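Local coordinates for bifunctional protein PutA (Bdellovibrio bacteriovorus, PDB 5UR2), which probably oxidises L-proline to L-glutamate in two steps, pairing a flavin-dependent proline dehydrogenase with an NAD+-dependent L-glutamate gamma-semialdehyde dehydrogenase in one chain, at residues N4-Q7 with S8-S12; V57-L60 with P61-S65; Y340-E343 with N344-F347; L443-D446 with P447-L451; N757-L761 with D762-D766. All coordinates share one frame; numbering follows the deposited sequence.

Along the chain the five contacts follow one another in numerical order. In space they form two groups. Contacts 1, 3 and 4 lie on the same side of the chain's centre, with their own centres 12 to 24 Å apart. Contacts 1 and 4 touch, and both reach R358 of helix 357-369. Contact 3 sits where helix 327-343 of the eight-stranded barrel ends. Contacts 2 and 5 form the second group, with centres 13 Å apart. There the N-terminal part meets the aldehyde dehydrogenase part, and R910 serves both contacts. The groups lie over 40 Å apart between centres. Each joins pieces distant in sequence, and the second also reaches the other subunit.

Contact 1 of 5, residues N4-Q7 with S8-S12; sequences NDIQ and SQIVS
D5 and Q9 meet at an oblique crossing on the first turn of helix 6-22, with D5 at the N-cap position. D5 makes no side-chain capping bond here. Its OD1 instead receives the amide of Q9, one turn along. The Q9 side chain can be followed outward. Its CB lies 3.5 Å from I6 O. CG then passes 3.7 Å from D5 O. With CG anti to the carbonyl carbon (chi1 -52°) and the chain extended beyond it, the amide is carried back toward the start of the helix. NE2 ends 3.3 Å from D5 OD1. D5 OD1 lies in the Q9 amide plane, yet NE2 comes from above the carboxylate plane; the two planes are 79° apart. The other amide atom, OE1, bonds to K369, and D5 OD2 bonds to H2 N, so both flat groups are held twice.

On the inner face I6 and I10 touch one turn apart, CG1 of I6 lying 4.1 Å from CD1 of I10. I10 continues onto R358, L365 and Y366 of helix 357-369. Q7 runs alongside I10, and its OE1 bonds to R358. The backbone bonds I10 N to I6 O and V11 N to Q7 O establish the helix. One turn further, S12 OG lies 3.0 Å from S8 O, and S12 OG and S12 N reach that oxygen from opposite faces of its plane.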
# COMPACT_ATOMS: atom_id res chain seq x y z
N ASN B 4 -8.13 -62.06 -15.92
CA ASN B 4 -8.26 -60.74 -15.29
C ASN B 4 -9.08 -59.77 -16.14
O ASN B 4 -8.85 -58.56 -16.10
CB ASN B 4 -6.88 -60.13 -14.96
CG ASN B 4 -6.00 -61.08 -14.16
OD1 ASN B 4 -6.31 -61.41 -13.01
ND2 ASN B 4 -4.91 -61.54 -14.76
N ASP B 5 -10.06 -60.28 -16.90
CA ASP B 5 -10.99 -59.45 -17.66
C ASP B 5 -12.27 -59.12 -16.88
O ASP B 5 -13.34 -58.99 -17.49
CB ASP B 5 -11.35 -60.12 -19.00
CG ASP B 5 -12.28 -61.34 -18.84
OD1 ASP B 5 -12.56 -61.79 -17.70
OD2 ASP B 5 -12.72 -61.87 -19.89
N ILE B 6 -12.19 -58.96 -15.55
CA ILE B 6 -13.40 -58.66 -14.78
C ILE B 6 -14.01 -57.34 -15.23
O ILE B 6 -15.23 -57.21 -15.33
CB ILE B 6 -13.08 -58.64 -13.27
CG1 ILE B 6 -14.36 -58.49 -12.42
CG2 ILE B 6 -12.08 -57.53 -12.93
CD1 ILE B 6 -15.31 -59.65 -12.51
N GLN B 7 -13.16 -56.37 -15.59
CA GLN B 7 -13.64 -55.07 -16.02
C GLN B 7 -14.53 -55.19 -17.25
O GLN B 7 -15.49 -54.42 -17.40
CB GLN B 7 -12.46 -54.13 -16.26
CG GLN B 7 -11.70 -53.84 -14.96
CD GLN B 7 -12.64 -53.38 -13.82
OE1 GLN B 7 -13.55 -52.58 -14.03
NE2 GLN B 7 -12.44 -53.95 -12.64
N SER B 8 -14.23 -56.15 -18.14
CA SER B 8 -15.09 -56.38 -19.29
C SER B 8 -16.44 -56.97 -18.89
O SER B 8 -17.45 -56.69 -19.54
CB SER B 8 -14.40 -57.29 -20.30
OG SER B 8 -14.99 -58.58 -20.28
N GLN B 9 -16.47 -57.82 -17.86
CA GLN B 9 -17.75 -58.38 -17.43
C GLN B 9 -18.61 -57.34 -16.71
O GLN B 9 -19.84 -57.36 -16.81
CB GLN B 9 -17.53 -59.58 -16.53
CG GLN B 9 -16.60 -60.63 -17.11
CD GLN B 9 -16.55 -61.90 -16.27
OE1 GLN B 9 -17.56 -62.34 -15.71
NE2 GLN B 9 -15.37 -62.50 -16.18
N ILE B 10 -17.97 -56.43 -15.97
CA ILE B 10 -18.72 -55.35 -15.34
C ILE B 10 -19.34 -54.44 -16.40
O ILE B 10 -20.53 -54.11 -16.35
CB ILE B 10 -17.82 -54.58 -14.36
CG1 ILE B 10 -17.45 -55.50 -13.19
CG2 ILE B 10 -18.50 -53.31 -13.86
CD1 ILE B 10 -16.42 -54.94 -12.27
N VAL B 11 -18.55 -54.06 -17.41
CA VAL B 11 -19.07 -53.23 -18.50
C VAL B 11 -20.28 -53.90 -19.15
O VAL B 11 -21.27 -53.23 -19.47
CB VAL B 11 -17.97 -52.93 -19.54
CG1 VAL B 11 -18.57 -52.33 -20.81
CG2 VAL B 11 -16.97 -51.96 -18.95
N SER B 12 -20.22 -55.22 -19.34
CA SER B 12 -21.35 -55.94 -19.93
C SER B 12 -22.60 -55.84 -19.06
O SER B 12 -23.71 -55.66 -19.58
CB SER B 12 -20.98 -57.41 -20.16
OG SER B 12 -19.92 -57.51 -21.09

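Contact 2 of 5, residues V57-L60 with P61-S65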
# COMPACT_ATOMS: atom_id res chain seq x y z
N VAL B 57 -34.69 -20.60 -3.29
CA VAL B 57 -35.39 -21.79 -2.83
C VAL B 57 -35.14 -22.00 -1.34
O VAL B 57 -36.06 -22.35 -0.59
CB VAL B 57 -34.96 -23.02 -3.66
CG1 VAL B 57 -35.50 -24.31 -3.06
CG2 VAL B 57 -35.45 -22.86 -5.08
N ASP B 58 -33.91 -21.75 -0.89
CA ASP B 58 -33.55 -21.93 0.51
C ASP B 58 -34.40 -21.06 1.43
O ASP B 58 -34.91 -21.54 2.46
CB ASP B 58 -32.07 -21.59 0.71
CG ASP B 58 -31.62 -21.68 2.17
OD1 ASP B 58 -31.91 -22.72 2.79
OD2 ASP B 58 -30.98 -20.73 2.68
N VAL B 59 -34.57 -19.79 1.09
CA VAL B 59 -35.23 -18.85 2.01
C VAL B 59 -36.75 -18.92 1.92
O VAL B 59 -37.43 -18.56 2.89
CB VAL B 59 -34.73 -17.42 1.76
CG1 VAL B 59 -35.17 -16.92 0.40
CG2 VAL B 59 -35.19 -16.47 2.88
N LEU B 60 -37.30 -19.41 0.80
CA LEU B 60 -38.74 -19.33 0.55
C LEU B 60 -39.63 -19.78 1.71
O LEU B 60 -40.57 -19.05 2.06
CB LEU B 60 -39.09 -20.11 -0.72
CG LEU B 60 -40.56 -19.99 -1.12
CD1 LEU B 60 -40.96 -18.53 -1.39
CD2 LEU B 60 -40.87 -20.87 -2.32
N PRO B 61 -39.42 -20.94 2.35
CA PRO B 61 -40.36 -21.36 3.40
C PRO B 61 -40.30 -20.51 4.66
O PRO B 61 -41.18 -20.66 5.52
CB PRO B 61 -39.94 -22.81 3.69
CG PRO B 61 -38.50 -22.86 3.34
CD PRO B 61 -38.32 -21.92 2.17
N SER B 62 -39.33 -19.62 4.80
CA SER B 62 -39.26 -18.72 5.94
C SER B 62 -40.00 -17.40 5.72
O SER B 62 -40.06 -16.57 6.63
CB SER B 62 -37.80 -18.44 6.32
OG SER B 62 -37.18 -19.62 6.83
N ILE B 63 -40.58 -17.20 4.54
CA ILE B 63 -41.27 -15.96 4.19
C ILE B 63 -42.77 -16.16 4.40
O ILE B 63 -43.36 -17.13 3.91
CB ILE B 63 -40.97 -15.57 2.73
CG1 ILE B 63 -39.46 -15.54 2.50
CG2 ILE B 63 -41.61 -14.25 2.39
CD1 ILE B 63 -39.05 -15.29 1.08
N ASN B 64 -43.40 -15.24 5.14
CA ASN B 64 -44.77 -15.42 5.61
C ASN B 64 -45.72 -14.34 5.09
O ASN B 64 -46.65 -13.94 5.80
CB ASN B 64 -44.81 -15.47 7.13
N SER B 65 -45.51 -13.84 3.87
CA SER B 65 -46.47 -12.92 3.25
C SER B 65 -46.19 -12.87 1.76
O SER B 65 -45.06 -13.05 1.32
CB SER B 65 -46.42 -11.50 3.84
OG SER B 65 -45.62 -10.62 3.05
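P61 follows L60 where helix 47-59 gives way to a short 3-10 turn, and its ring is the main bump of this bend. CD of the ring lies against two carbonyls of the preceding turn. It is 3.4 Å from D58 O and 3.6 Å from V57 O. The peptide link itself holds P61 CD beside L60 CB. Past this point the ring rests on I410 and M413 of helix 409-423.

I63 fills a hollow on another side of the bend. A chi1 of -52° swings its CG1 to the side of its own backbone N, and the chain runs on extended. CD1 is thereby brought back over the turn. It sits between two branches, 4.3 Å from V59 CG1 and 4.5 Å from L60 CD1. I63 and L60 then share V69 of helix 66-76, and L60 also reaches I106 and V110 of helix 103-115. The bend thus packs against helices 66-76 and 103-115 through L60 and I63, and against helix 409-423 through P61.

Two backbone bonds close the turn: S62 N to V59 O at 2.9 Å and I63 N to L60 O at 3.1 Å. P61 N has no hydrogen to give, which interrupts the helical bonding. K107 also bonds to L60 O and I63 O. Its positive charge probably steadies these two carbonyls, L60 O in the turn and I63 O just after it.

Contact 3 of 5, residues Y340-E343 with N344-F347; sequences YLLE and NIKF
The C-terminal end of helix 327-343, just before strand 349-353 of the eight-stranded proline dehydrogenase barrel, is closed by N344 folding back on Y340. N344 is the first residue to leave helical geometry. Its chi1 of -72° sets the amide beside its own backbone N and turns it back along the helix. ND2 donates to Y340 O at 3.1 Å, with an N-H...O angle of 158°. It comes from above the carbonyl plane. The same nitrogen lies over one face of the Y340 ring, 3.4 Å above the plane and offset toward the rim. Its closest ring atom is CE2, 3.5 Å from ND2. Ring and amide planes are 44° apart, so the two are tilted rather than stacked. The side chains of Y340 and N344 both also touch T287 of helix 279-293.

The backbone tightens at the same place. N344 N bonds to L341 O at 3.0 Å and I345 N to L342 O at 3.1 Å. Both bonds span three residues, as in a 3-10 turn, and both donors stand above the carbonyl plane. A water continues the pattern, donating to E343 O and accepting from K346 N at 2.8 Å. I345 turns to P350, a neighbour it shares with L341 and L342 on the strand side.

The carbonyls of residues 340 to 343 therefore all find a donor as the helix ends. The polar NH2 group over the ring face may add a mild amide-aromatic attraction.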
# COMPACT_ATOMS: atom_id res chain seq x y z
N TYR B 340 -14.49 -55.78 -0.26
CA TYR B 340 -14.05 -56.26 1.05
C TYR B 340 -15.23 -56.72 1.90
O TYR B 340 -15.20 -57.81 2.48
CB TYR B 340 -13.25 -55.17 1.78
CG TYR B 340 -12.53 -55.69 3.01
CD1 TYR B 340 -11.26 -56.26 2.90
CD2 TYR B 340 -13.11 -55.63 4.26
CE1 TYR B 340 -10.60 -56.75 4.02
CE2 TYR B 340 -12.46 -56.11 5.38
CZ TYR B 340 -11.20 -56.68 5.26
OH TYR B 340 -10.56 -57.15 6.38
N LEU B 341 -16.29 -55.90 1.99
CA LEU B 341 -17.46 -56.28 2.76
C LEU B 341 -18.10 -57.56 2.20
O LEU B 341 -18.49 -58.44 2.97
CB LEU B 341 -18.47 -55.14 2.77
CG LEU B 341 -18.04 -53.85 3.48
CD1 LEU B 341 -18.84 -52.65 3.01
CD2 LEU B 341 -18.15 -54.00 4.99
N LEU B 342 -18.20 -57.67 0.87
CA LEU B 342 -18.73 -58.88 0.27
C LEU B 342 -17.87 -60.09 0.62
O LEU B 342 -18.39 -61.16 0.96
CB LEU B 342 -18.83 -58.72 -1.25
CG LEU B 342 -19.93 -57.78 -1.70
CD1 LEU B 342 -19.80 -57.54 -3.21
CD2 LEU B 342 -21.30 -58.38 -1.32
N GLU B 343 -16.55 -59.92 0.56
CA GLU B 343 -15.63 -60.99 0.92
C GLU B 343 -15.88 -61.49 2.34
O GLU B 343 -15.64 -62.68 2.62
CB GLU B 343 -14.20 -60.50 0.79
CG GLU B 343 -13.19 -61.58 0.96
CD GLU B 343 -13.18 -62.50 -0.24
OE1 GLU B 343 -13.05 -61.98 -1.38
OE2 GLU B 343 -13.31 -63.72 -0.02
N ASN B 344 -16.43 -60.64 3.20
CA ASN B 344 -16.64 -60.95 4.61
C ASN B 344 -18.11 -60.94 4.97
O ASN B 344 -18.48 -60.69 6.12
CB ASN B 344 -15.90 -59.94 5.50
CG ASN B 344 -14.39 -60.13 5.47
OD1 ASN B 344 -13.88 -60.98 6.18
ND2 ASN B 344 -13.68 -59.28 4.72
N ILE B 345 -18.97 -61.26 4.00
CA ILE B 345 -20.41 -61.14 4.23
C ILE B 345 -20.88 -62.06 5.36
O ILE B 345 -21.93 -61.81 5.95
CB ILE B 345 -21.17 -61.40 2.91
CG1 ILE B 345 -22.64 -60.98 3.06
CG2 ILE B 345 -21.03 -62.85 2.44
CD1 ILE B 345 -23.37 -60.88 1.75
N LYS B 346 -20.09 -63.09 5.70
CA LYS B 346 -20.44 -63.93 6.85
C LYS B 346 -20.51 -63.14 8.15
O LYS B 346 -21.30 -63.48 9.03
CB LYS B 346 -19.42 -65.08 6.99
N PHE B 347 -19.70 -62.10 8.28
CA PHE B 347 -19.61 -61.35 9.54
C PHE B 347 -20.34 -60.02 9.52
O PHE B 347 -20.74 -59.53 10.58
CB PHE B 347 -18.15 -61.07 9.90
CG PHE B 347 -17.29 -62.30 9.99
CD1 PHE B 347 -17.45 -63.19 11.03
CD2 PHE B 347 -16.31 -62.55 9.05
CE1 PHE B 347 -16.65 -64.32 11.14
CE2 PHE B 347 -15.50 -63.68 9.15
CZ PHE B 347 -15.68 -64.56 10.19
O HOH W 1 -17.76 -64.08 4.53

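Contact 4 of 5, residues L443-D446 with P447-L451; sequences LLKD and PAQGL
D446, P447, A448 and Q449 form an Asx-Pro turn, in which an aspartate side chain and a beta turn close round the same proline. Two hydrogen bonds make it. The side-chain bond runs from A448 N to D446 OD1 at 2.9 Å and closes the Asx turn. The donor stands well above the carboxylate plane, 63° out of it. D446 CG points opposite to its own backbone N (chi1 -179°), which swings the carboxylate over the turn. The main-chain bond runs from Q449 N to D446 O, also at 2.9 Å, and closes a type I beta turn. A second turn, type II from A448 to L451, follows directly. G450 takes its positive-phi position.

Packing within the turn is light. A448 CB sits 3.4 Å from D446 OD1. Q449 CB lies 3.3 Å from D446 O. The long side chains of K445 and Q449 approach loosely, with K445 CD 4.4 Å from Q449 OE1.

Charge plays a weaker part. D446 OD1 has a long, weak ion pair with R358, an arginine that also bonds to L444 O.

The turn lies just after helix 440-444, at the surface. D446 packs on Q7 of helix 6-22. P447 is buried against D331 and E335 of helix 327-343 and R358 of helix 357-369, and L451 rests on E329 and A332 of helix 327-343.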
# COMPACT_ATOMS: atom_id res chain seq x y z
N LEU B 443 -19.27 -43.90 -19.33
CA LEU B 443 -20.09 -44.07 -18.13
C LEU B 443 -19.75 -45.34 -17.36
O LEU B 443 -19.95 -45.39 -16.15
CB LEU B 443 -21.58 -44.08 -18.49
CG LEU B 443 -22.25 -42.79 -18.99
CD1 LEU B 443 -23.62 -43.12 -19.58
CD2 LEU B 443 -22.37 -41.73 -17.89
N LEU B 444 -19.27 -46.37 -18.04
CA LEU B 444 -19.08 -47.68 -17.42
C LEU B 444 -17.62 -48.03 -17.16
O LEU B 444 -17.35 -49.15 -16.72
CB LEU B 444 -19.72 -48.77 -18.28
CG LEU B 444 -21.23 -48.69 -18.45
CD1 LEU B 444 -21.68 -49.88 -19.27
CD2 LEU B 444 -21.94 -48.70 -17.10
N LYS B 445 -16.69 -47.13 -17.45
CA LYS B 445 -15.27 -47.46 -17.37
C LYS B 445 -14.83 -47.64 -15.92
O LYS B 445 -15.44 -47.14 -14.97
CB LYS B 445 -14.42 -46.37 -18.03
CG LYS B 445 -14.09 -45.21 -17.09
CD LYS B 445 -13.14 -44.21 -17.73
CE LYS B 445 -12.58 -43.22 -16.70
NZ LYS B 445 -13.64 -42.34 -16.13
N ASP B 446 -13.74 -48.37 -15.77
CA ASP B 446 -13.20 -48.66 -14.45
C ASP B 446 -12.66 -47.38 -13.83
O ASP B 446 -11.71 -46.80 -14.36
CB ASP B 446 -12.11 -49.75 -14.59
CG ASP B 446 -11.48 -50.15 -13.26
OD1 ASP B 446 -11.91 -49.64 -12.20
OD2 ASP B 446 -10.57 -51.00 -13.28
N PRO B 447 -13.20 -46.93 -12.69
CA PRO B 447 -12.67 -45.70 -12.06
C PRO B 447 -11.22 -45.82 -11.66
O PRO B 447 -10.53 -44.79 -11.56
CB PRO B 447 -13.58 -45.52 -10.83
CG PRO B 447 -14.09 -46.92 -10.54
CD PRO B 447 -14.27 -47.55 -11.89
N ALA B 448 -10.74 -47.05 -11.42
CA ALA B 448 -9.34 -47.28 -11.08
C ALA B 448 -8.41 -47.14 -12.28
O ALA B 448 -7.21 -46.96 -12.07
CB ALA B 448 -9.16 -48.67 -10.46
N GLN B 449 -8.93 -47.16 -13.50
CA GLN B 449 -8.07 -47.10 -14.68
C GLN B 449 -7.42 -45.73 -14.81
O GLN B 449 -8.12 -44.71 -14.85
CB GLN B 449 -8.86 -47.44 -15.94
CG GLN B 449 -8.09 -47.10 -17.24
CD GLN B 449 -8.83 -47.53 -18.51
OE1 GLN B 449 -9.92 -47.06 -18.81
NE2 GLN B 449 -8.20 -48.42 -19.26
N GLY B 450 -6.10 -45.70 -14.87
CA GLY B 450 -5.39 -44.44 -14.93
C GLY B 450 -5.61 -43.55 -13.74
O GLY B 450 -5.39 -42.34 -13.84
N LEU B 451 -6.01 -44.11 -12.59
CA LEU B 451 -6.39 -43.30 -11.43
C LEU B 451 -5.16 -42.65 -10.81
O LEU B 451 -4.24 -43.33 -10.34
CB LEU B 451 -7.10 -44.16 -10.40
CG LEU B 451 -7.51 -43.40 -9.13
CD1 LEU B 451 -8.50 -42.24 -9.44
CD2 LEU B 451 -8.07 -44.37 -8.10

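Contact 5 of 5, residues N757-L761 with D762-D766; sequences NDADL and DEAVD
The backbone turns into helix 761-773 through A764 N bonding to D760 O at 2.9 Å and V765 N to L761 O at 3.0 Å. D760 is the N-cap. A chi1 of -175° places its CG on the carbonyl side, and the carboxylate bends over the open end of the helix. OD1 takes two weak bonds, from D762 N at 3.1 Å and from E763 N at 3.4 Å. The carboxylate also lies across the stem of E763, with D760 CG 3.7 Å from E763 CG.

Acidic groups crowd here. D760 OD1 and D762 OD2 are 4.3 Å apart, yet each residue has its own partner. D762 OD1 forms a salt bridge with R799, while its OD2 bonds to A148 N. D760 OD2 forms a salt bridge with R977 of the second subunit. These arginines probably offset the repulsion. On the inner side A759 CB meets A764 CB at 4.5 Å, and both pack on F908 of strand 901-908.

This is an aspartate N-cap at the start of the helix in a beta-alpha-beta crossover. Helix 761-773 links parallel, neighbouring strands 751-755 and 783-789 of the aldehyde dehydrogenase domain.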
# COMPACT_ATOMS: atom_id res chain seq x y z
N ASN B 757 -36.22 -10.67 9.31
CA ASN B 757 -37.38 -11.56 9.41
C ASN B 757 -37.15 -12.90 8.70
O ASN B 757 -37.75 -13.91 9.09
CB ASN B 757 -38.60 -10.86 8.83
CG ASN B 757 -39.14 -9.81 9.76
OD1 ASN B 757 -39.16 -10.00 10.98
ND2 ASN B 757 -39.55 -8.69 9.20
N ASP B 758 -36.33 -12.92 7.65
CA ASP B 758 -36.09 -14.14 6.88
C ASP B 758 -34.80 -14.85 7.30
O ASP B 758 -34.30 -15.70 6.55
CB ASP B 758 -36.04 -13.80 5.39
CG ASP B 758 -34.86 -12.89 5.01
OD1 ASP B 758 -34.02 -12.53 5.88
OD2 ASP B 758 -34.78 -12.50 3.82
N ALA B 759 -34.25 -14.52 8.47
CA ALA B 759 -32.95 -15.08 8.84
C ALA B 759 -33.02 -16.60 8.96
O ALA B 759 -34.03 -17.17 9.39
CB ALA B 759 -32.46 -14.47 10.16
N ASP B 760 -31.93 -17.26 8.58
CA ASP B 760 -31.78 -18.69 8.87
C ASP B 760 -31.56 -18.83 10.36
O ASP B 760 -30.48 -18.50 10.87
CB ASP B 760 -30.61 -19.25 8.07
CG ASP B 760 -30.46 -20.78 8.21
OD1 ASP B 760 -30.64 -21.32 9.32
OD2 ASP B 760 -30.13 -21.43 7.19
N LEU B 761 -32.57 -19.32 11.08
CA LEU B 761 -32.51 -19.29 12.55
C LEU B 761 -31.48 -20.26 13.12
O LEU B 761 -30.97 -20.03 14.22
CB LEU B 761 -33.91 -19.53 13.12
CG LEU B 761 -34.87 -18.40 12.71
CD1 LEU B 761 -36.26 -18.56 13.28
CD2 LEU B 761 -34.28 -17.08 13.18
N ASP B 762 -31.16 -21.34 12.40
CA ASP B 762 -30.05 -22.20 12.83
C ASP B 762 -28.75 -21.41 12.91
O ASP B 762 -28.05 -21.44 13.93
CB ASP B 762 -29.88 -23.39 11.86
CG ASP B 762 -30.92 -24.48 12.04
OD1 ASP B 762 -31.52 -24.59 13.13
OD2 ASP B 762 -31.14 -25.24 11.07
N GLU B 763 -28.41 -20.70 11.83
CA GLU B 763 -27.18 -19.93 11.82
C GLU B 763 -27.26 -18.78 12.82
O GLU B 763 -26.31 -18.51 13.56
CB GLU B 763 -26.90 -19.39 10.42
CG GLU B 763 -26.98 -20.39 9.29
CD GLU B 763 -25.66 -21.02 8.97
OE1 GLU B 763 -24.61 -20.41 9.25
OE2 GLU B 763 -25.66 -22.15 8.43
N ALA B 764 -28.41 -18.09 12.86
CA ALA B 764 -28.52 -16.88 13.67
C ALA B 764 -28.35 -17.19 15.15
O ALA B 764 -27.58 -16.52 15.85
CB ALA B 764 -29.86 -16.19 13.40
N VAL B 765 -29.05 -18.21 15.65
CA VAL B 765 -28.97 -18.53 17.08
C VAL B 765 -27.56 -18.98 17.45
O VAL B 765 -26.98 -18.51 18.44
CB VAL B 765 -30.01 -19.60 17.47
CG1 VAL B 765 -29.73 -20.10 18.89
CG2 VAL B 765 -31.40 -19.01 17.41
N ASP B 766 -26.99 -19.89 16.66
CA ASP B 766 -25.63 -20.32 16.94
C ASP B 766 -24.66 -19.14 16.92
O ASP B 766 -23.86 -18.98 17.85
CB ASP B 766 -25.21 -21.39 15.95
CG ASP B 766 -23.93 -22.09 16.38
OD1 ASP B 766 -23.97 -22.82 17.39
OD2 ASP B 766 -22.90 -21.88 15.72